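Fructose transport system repressor FruR (Pseudomonas putida, PDB 3O74) is a LacI-family dual transcriptional regulator that responds to fructose 1-phosphate, its preferred effector, and probably binds specific regulatory DNA sequences. Local coordinates at the interface of chains A and B. Coordinates in Å, arbitrary orientation; residue numbers count along the deposited sequence, not the author numbering. Chains: chain A/B, Fructose transport system repressor FruR.

Contact 1: the interface of chains A and B. Residues chain A 4, 35-38, 53-54, 57; chain B 4, 35-38, 53-54, 57, 59.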
# COMPACT_ATOMS: atom_id res chain seq x y z
N THR A 4 -15.44 -10.20 14.98
CA THR A 4 -14.27 -9.49 14.49
C THR A 4 -13.10 -10.44 14.29
O THR A 4 -12.86 -11.33 15.11
CB THR A 4 -13.86 -8.33 15.43
OG1 THR A 4 -13.36 -8.87 16.66
CG2 THR A 4 -15.05 -7.43 15.71
N LEU A 35 -12.73 -6.68 10.26
CA LEU A 35 -11.32 -7.02 10.32
C LEU A 35 -10.47 -5.89 10.93
O LEU A 35 -10.51 -4.75 10.46
CB LEU A 35 -10.79 -7.35 8.92
CG LEU A 35 -9.32 -7.80 8.90
CD1 LEU A 35 -9.18 -9.19 9.50
CD2 LEU A 35 -8.77 -7.77 7.49
N LEU A 36 -9.72 -6.23 11.97
CA LEU A 36 -8.77 -5.30 12.56
C LEU A 36 -7.35 -5.71 12.19
O LEU A 36 -6.97 -6.87 12.33
CB LEU A 36 -8.92 -5.26 14.08
CG LEU A 36 -10.22 -4.69 14.65
CD1 LEU A 36 -10.31 -4.97 16.14
CD2 LEU A 36 -10.35 -3.20 14.36
N ILE A 37 -6.57 -4.74 11.73
CA ILE A 37 -5.25 -4.99 11.19
C ILE A 37 -4.17 -4.35 12.05
O ILE A 37 -4.32 -3.23 12.51
CB ILE A 37 -5.15 -4.42 9.78
CG1 ILE A 37 -6.19 -5.07 8.87
CG2 ILE A 37 -3.75 -4.60 9.22
CD1 ILE A 37 -6.52 -4.24 7.64
N ALA A 38 -3.06 -5.06 12.24
CA ALA A 38 -1.92 -4.53 12.98
C ALA A 38 -0.62 -4.97 12.32
O ALA A 38 -0.57 -6.00 11.65
CB ALA A 38 -1.97 -4.99 14.43
N LEU A 53 -2.87 -8.30 22.20
CA LEU A 53 -3.94 -7.40 21.77
C LEU A 53 -5.16 -8.18 21.29
O LEU A 53 -6.26 -8.00 21.81
CB LEU A 53 -3.44 -6.48 20.66
CG LEU A 53 -4.01 -5.07 20.65
CD1 LEU A 53 -3.70 -4.38 21.96
CD2 LEU A 53 -3.45 -4.28 19.48
N PHE A 54 -4.97 -9.03 20.29
CA PHE A 54 -6.04 -9.86 19.77
C PHE A 54 -6.33 -11.00 20.75
O PHE A 54 -7.27 -11.78 20.55
CB PHE A 54 -5.70 -10.40 18.39
CG PHE A 54 -5.49 -9.32 17.37
CD1 PHE A 54 -4.22 -8.99 16.93
CD2 PHE A 54 -6.57 -8.62 16.85
CE1 PHE A 54 -4.03 -7.99 15.99
CE2 PHE A 54 -6.39 -7.62 15.92
CZ PHE A 54 -5.12 -7.31 15.49
N ARG A 57 -8.75 -8.43 22.90
CA ARG A 57 -9.90 -8.07 22.08
C ARG A 57 -10.85 -9.25 21.92
O ARG A 57 -12.03 -9.07 21.61
CB ARG A 57 -9.43 -7.62 20.69
CG ARG A 57 -8.74 -6.27 20.68
CD ARG A 57 -9.68 -5.17 20.24
NE ARG A 57 -9.48 -3.87 20.89
CZ ARG A 57 -8.48 -3.55 21.71
NH1 ARG A 57 -7.52 -4.42 22.01
NH2 ARG A 57 -8.43 -2.33 22.22
N THR B 4 -4.59 1.49 23.38
CA THR B 4 -4.65 1.20 21.96
C THR B 4 -5.29 2.39 21.26
O THR B 4 -6.16 3.06 21.82
CB THR B 4 -5.46 -0.07 21.67
OG1 THR B 4 -6.83 0.14 22.02
CG2 THR B 4 -4.92 -1.24 22.46
N LEU B 35 -1.49 0.23 17.70
CA LEU B 35 -2.40 0.78 16.71
C LEU B 35 -3.24 -0.31 16.04
O LEU B 35 -2.69 -1.29 15.54
CB LEU B 35 -1.64 1.58 15.65
CG LEU B 35 -2.47 2.34 14.62
CD1 LEU B 35 -3.17 3.54 15.26
CD2 LEU B 35 -1.62 2.79 13.44
N LEU B 36 -4.55 -0.13 16.04
CA LEU B 36 -5.44 -1.02 15.29
C LEU B 36 -5.99 -0.28 14.09
O LEU B 36 -6.54 0.82 14.21
CB LEU B 36 -6.57 -1.53 16.17
CG LEU B 36 -6.17 -2.43 17.34
CD1 LEU B 36 -7.37 -2.75 18.21
CD2 LEU B 36 -5.50 -3.71 16.85
N ILE B 37 -5.84 -0.89 12.92
CA ILE B 37 -6.22 -0.26 11.67
C ILE B 37 -7.45 -0.95 11.08
O ILE B 37 -7.59 -2.18 11.14
CB ILE B 37 -5.06 -0.29 10.67
CG1 ILE B 37 -3.87 0.49 11.24
CG2 ILE B 37 -5.48 0.25 9.32
CD1 ILE B 37 -2.56 0.23 10.53
N ALA B 38 -8.34 -0.15 10.51
CA ALA B 38 -9.52 -0.67 9.85
C ALA B 38 -9.81 0.17 8.62
O ALA B 38 -9.52 1.37 8.60
CB ALA B 38 -10.71 -0.68 10.79
N LEU B 53 -17.34 -0.29 16.33
CA LEU B 53 -16.29 -1.24 16.67
C LEU B 53 -15.24 -0.60 17.58
O LEU B 53 -14.91 -1.14 18.63
CB LEU B 53 -15.62 -1.76 15.40
CG LEU B 53 -14.51 -2.79 15.61
CD1 LEU B 53 -15.05 -4.00 16.33
CD2 LEU B 53 -13.90 -3.18 14.28
N PHE B 54 -14.73 0.55 17.17
CA PHE B 54 -13.69 1.22 17.94
C PHE B 54 -14.19 1.81 19.25
O PHE B 54 -13.41 2.04 20.17
CB PHE B 54 -12.98 2.29 17.10
CG PHE B 54 -11.97 1.72 16.15
CD1 PHE B 54 -12.15 1.83 14.78
CD2 PHE B 54 -10.86 1.05 16.62
CE1 PHE B 54 -11.22 1.30 13.90
CE2 PHE B 54 -9.93 0.51 15.75
CZ PHE B 54 -10.10 0.64 14.39
N ARG B 57 -14.48 -1.38 21.45
CA ARG B 57 -13.09 -1.75 21.68
C ARG B 57 -12.47 -0.88 22.77
O ARG B 57 -11.48 -1.27 23.40
CB ARG B 57 -12.28 -1.61 20.39
CG ARG B 57 -12.04 -2.91 19.67
CD ARG B 57 -13.31 -3.73 19.56
NE ARG B 57 -13.02 -5.12 19.23
CZ ARG B 57 -13.94 -6.07 19.14
NH1 ARG B 57 -15.22 -5.79 19.34
NH2 ARG B 57 -13.58 -7.31 18.84
N CYS B 59 -10.85 2.08 22.40
CA CYS B 59 -9.56 2.67 22.06
C CYS B 59 -9.42 4.03 22.74
O CYS B 59 -10.41 4.74 22.92
CB CYS B 59 -9.40 2.81 20.54
SG CYS B 59 -9.34 1.23 19.66

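Contact 2: the interface of chains A and B. Residues chain A 189, 196, 217, 219-220, 222-223; chain B 189, 196, 219-220, 222-223.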
# COMPACT_ATOMS: atom_id res chain seq x y z
N TYR A 189 8.83 -7.78 -4.29
CA TYR A 189 8.75 -6.52 -5.01
C TYR A 189 9.37 -5.39 -4.18
O TYR A 189 9.95 -4.45 -4.73
CB TYR A 189 7.31 -6.18 -5.39
CG TYR A 189 7.20 -4.87 -6.13
CD1 TYR A 189 7.43 -4.80 -7.50
CD2 TYR A 189 6.89 -3.69 -5.47
CE1 TYR A 189 7.35 -3.60 -8.18
CE2 TYR A 189 6.80 -2.48 -6.14
CZ TYR A 189 7.03 -2.45 -7.50
OH TYR A 189 6.95 -1.25 -8.17
N PHE A 196 15.66 -0.76 -8.07
CA PHE A 196 15.33 0.36 -8.95
C PHE A 196 16.01 1.66 -8.51
O PHE A 196 16.38 2.49 -9.34
CB PHE A 196 13.82 0.56 -9.04
CG PHE A 196 13.11 -0.44 -9.92
CD1 PHE A 196 11.86 -0.92 -9.58
CD2 PHE A 196 13.70 -0.90 -11.09
CE1 PHE A 196 11.20 -1.83 -10.39
CE2 PHE A 196 13.04 -1.81 -11.91
CZ PHE A 196 11.80 -2.28 -11.55
N ASN A 217 3.46 -4.57 -10.09
CA ASN A 217 3.03 -3.17 -10.04
C ASN A 217 2.56 -2.73 -11.41
O ASN A 217 3.11 -3.15 -12.42
CB ASN A 217 4.18 -2.27 -9.57
CG ASN A 217 3.74 -0.81 -9.41
OD1 ASN A 217 3.58 -0.08 -10.40
ND2 ASN A 217 3.56 -0.38 -8.17
N LEU A 219 2.82 0.04 -13.11
CA LEU A 219 3.76 0.78 -13.96
C LEU A 219 4.74 -0.14 -14.68
O LEU A 219 5.27 0.23 -15.74
CB LEU A 219 4.50 1.87 -13.17
CG LEU A 219 3.77 3.16 -12.77
CD1 LEU A 219 4.67 4.37 -12.99
CD2 LEU A 219 2.47 3.33 -13.54
N LEU A 220 4.97 -1.33 -14.13
CA LEU A 220 5.79 -2.33 -14.80
C LEU A 220 5.37 -2.52 -16.27
O LEU A 220 6.19 -2.89 -17.11
CB LEU A 220 5.77 -3.66 -14.04
CG LEU A 220 6.49 -3.67 -12.68
CD1 LEU A 220 6.35 -5.01 -11.97
CD2 LEU A 220 7.96 -3.31 -12.85
N PHE A 222 4.49 -0.09 -18.22
CA PHE A 222 4.85 1.10 -18.97
C PHE A 222 6.36 1.33 -19.11
O PHE A 222 6.80 2.12 -19.95
CB PHE A 222 4.17 2.34 -18.38
CG PHE A 222 2.73 2.12 -18.01
CD1 PHE A 222 2.27 2.46 -16.75
CD2 PHE A 222 1.84 1.56 -18.91
CE1 PHE A 222 0.94 2.26 -16.40
CE2 PHE A 222 0.52 1.35 -18.57
CZ PHE A 222 0.06 1.70 -17.31
N LEU A 223 7.16 0.65 -18.29
CA LEU A 223 8.61 0.83 -18.33
C LEU A 223 9.21 0.36 -19.65
O LEU A 223 8.84 -0.69 -20.17
CB LEU A 223 9.30 0.08 -17.18
CG LEU A 223 9.22 0.65 -15.77
CD1 LEU A 223 7.98 0.14 -15.07
CD2 LEU A 223 10.45 0.27 -14.97
N TYR B 189 -3.07 10.00 -7.07
CA TYR B 189 -2.25 9.10 -7.87
C TYR B 189 -3.05 7.92 -8.42
O TYR B 189 -2.79 7.46 -9.54
CB TYR B 189 -1.04 8.58 -7.09
CG TYR B 189 -0.20 7.64 -7.93
CD1 TYR B 189 0.60 8.13 -8.95
CD2 TYR B 189 -0.25 6.27 -7.72
CE1 TYR B 189 1.35 7.28 -9.74
CE2 TYR B 189 0.50 5.41 -8.51
CZ TYR B 189 1.30 5.92 -9.51
OH TYR B 189 2.05 5.08 -10.30
N PHE B 196 -3.35 6.37 -17.06
CA PHE B 196 -2.33 5.60 -17.76
C PHE B 196 -2.93 4.42 -18.52
O PHE B 196 -2.44 4.06 -19.59
CB PHE B 196 -1.26 5.10 -16.79
CG PHE B 196 -0.35 6.18 -16.27
CD1 PHE B 196 -0.17 7.35 -16.99
CD2 PHE B 196 0.33 6.02 -15.08
CE1 PHE B 196 0.67 8.36 -16.52
CE2 PHE B 196 1.18 7.02 -14.60
CZ PHE B 196 1.35 8.19 -15.33
N LEU B 219 8.18 4.68 -9.69
CA LEU B 219 8.34 4.30 -11.08
C LEU B 219 8.11 5.47 -12.05
O LEU B 219 8.42 5.37 -13.23
CB LEU B 219 7.47 3.08 -11.43
CG LEU B 219 7.68 1.85 -10.54
CD1 LEU B 219 7.08 0.60 -11.17
CD2 LEU B 219 9.15 1.63 -10.25
N LEU B 220 7.59 6.57 -11.53
CA LEU B 220 7.47 7.80 -12.31
C LEU B 220 8.85 8.29 -12.76
O LEU B 220 8.97 9.01 -13.75
CB LEU B 220 6.77 8.89 -11.50
CG LEU B 220 5.36 9.30 -11.93
CD1 LEU B 220 4.51 8.08 -12.23
CD2 LEU B 220 4.71 10.18 -10.86
N PHE B 222 11.05 6.52 -14.03
CA PHE B 222 11.44 5.72 -15.19
C PHE B 222 10.51 5.93 -16.39
O PHE B 222 10.77 5.42 -17.48
CB PHE B 222 11.48 4.24 -14.83
CG PHE B 222 12.46 3.90 -13.74
CD1 PHE B 222 13.73 3.47 -14.05
CD2 PHE B 222 12.10 4.01 -12.41
CE1 PHE B 222 14.64 3.15 -13.06
CE2 PHE B 222 13.00 3.70 -11.41
CZ PHE B 222 14.27 3.27 -11.73
N LEU B 223 9.42 6.65 -16.17
CA LEU B 223 8.49 6.97 -17.25
C LEU B 223 9.13 7.92 -18.26
O LEU B 223 9.75 8.91 -17.87
CB LEU B 223 7.22 7.63 -16.70
CG LEU B 223 6.04 6.74 -16.31
CD1 LEU B 223 4.80 7.60 -16.18
CD2 LEU B 223 5.83 5.65 -17.34
O HOH W 1 1.84 2.28 -9.59

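Contact 1: the interface of chains A and B
Strands 34-39 of the two chains run antiparallel and meet at A:Ile37 and B:Ile37, where A:Ile37 N donates to B:Ile37 O at 2.8 Å and the reciprocal bond repeats it, each bond only slightly bent (about 160° at H), its donor in the plane of the carbonyl. Extended, beta-branched isoleucine suits this bridge: it favours strand torsions and shields the paired amides with hydrocarbon. One position back, A:Leu36 and B:Leu36 turn CG anti to the carbonyl carbon (chi1 near -65° in both) and push CD2 at the helix 44-56 of the partner. There B:Leu36 CD2 meets A:Leu53 CD2 tip to tip at 3.4 Å, tightly packed, with A:Phe54 CZ just behind; leucine's forked, flexible, wholly apolar end can mesh with another leucine and an aromatic ring. The threonines serve two purposes. The methyl A:Thr4 CG2 presses on B:Leu53 CD1 at 3.5 Å, while the hydroxyl, held between backbone N and carbonyl carbon (chi1 68°), accepts a hydrogen bond, A:Thr4 OG1 to B:Arg57 NH2 at 2.7 Å. Arginine has the length to reach matching hydroxyls by different bends, A:Arg57 at chi2 and chi3, B:Arg57 at chi2; both are poorly ordered, and their presumably charged groups come near each other, which may contribute. B:Leu36 CD1 lies against one face of the A:Arg57 guanidinium, toward its rim, and A:Arg57 NH2 hydrogen-bonds B:Thr4 OG1 at 2.9 Å.

Contact 2: the interface of chains A and B
Two short 3-10 helices, residues 218-221 of each chain, face one another across the two-fold, and A:Leu219 and B:Leu219 each enter the other subunit. B:Leu219 can be followed outward. Its CB sits 3.5 Å from A:Leu219 CD1; the two leucines pass antiparallel, flank to flank, so that the CB of each lies by a methyl of the other, and this packing is tight. CG, anti to the carbonyl carbon (chi1 -55°), rises beside A:Leu219 CB and towards the phenol of A:Tyr189. There the chain forks. CD1 lies 3.5 Å from A:Tyr189 OH, also touching A:Leu219 CB and the amide end of A:Asn217; on the other branch the side chain slants across A:Phe196, and CD2 touches ring atom CD1 of A:Phe196 at 3.8 Å. A leucine fits because its two methyls can serve two different neighbours at once.

A:Asn217 prepares the opposing leucine: its OD1 accepts a hydrogen bond from A:Leu219 N at 2.8 Å, in the carbonyl plane, and so braces the start of the 3-10 turn. The small amide can do this while OD1 also shares water 1 with B:Tyr189 OH, giving a polar link between chains where no protein N or O comes within hydrogen-bonding reach of one on the partner. The tyrosine combines an aromatic body with a hydroxyl suited to that water.

Towards the flanks the phenylalanines take over. The rings of A:Phe196 and B:Phe222 meet edge to face, their planes at 55°, and B:Phe222 CZ points in its ring plane at A:Phe196 O, 3.3 Å away. Flat, broad rings are well suited to bridging helix 189-200 of A and the loop after the partner's 3-10 helix. The site forms a largely apolar two-fold seam that probably helps hold the sugar-binding domains together as a dimer.

The centres of contact 1 and contact 2 lie about 33 Å apart, and both belong to one two-fold symmetric interface of chains A and B. They share no residue or secondary-structure element: contact 1 draws on strands 4-9 and 34-39 and helix 44-56, contact 2 on helix 189-200 (189-201 in B) and the 3-10 helix 218-221, each with the loop residues next to them. Contact 1 joins the chains by backbone pairing as well as packing, whereas contact 2 depends mainly on hydrophobic side chains. Such widely spaced attachments probably restrain relative tilting of the subunits, and in a LacI-family regulator could help transmit effector binding to DNA-binding domains.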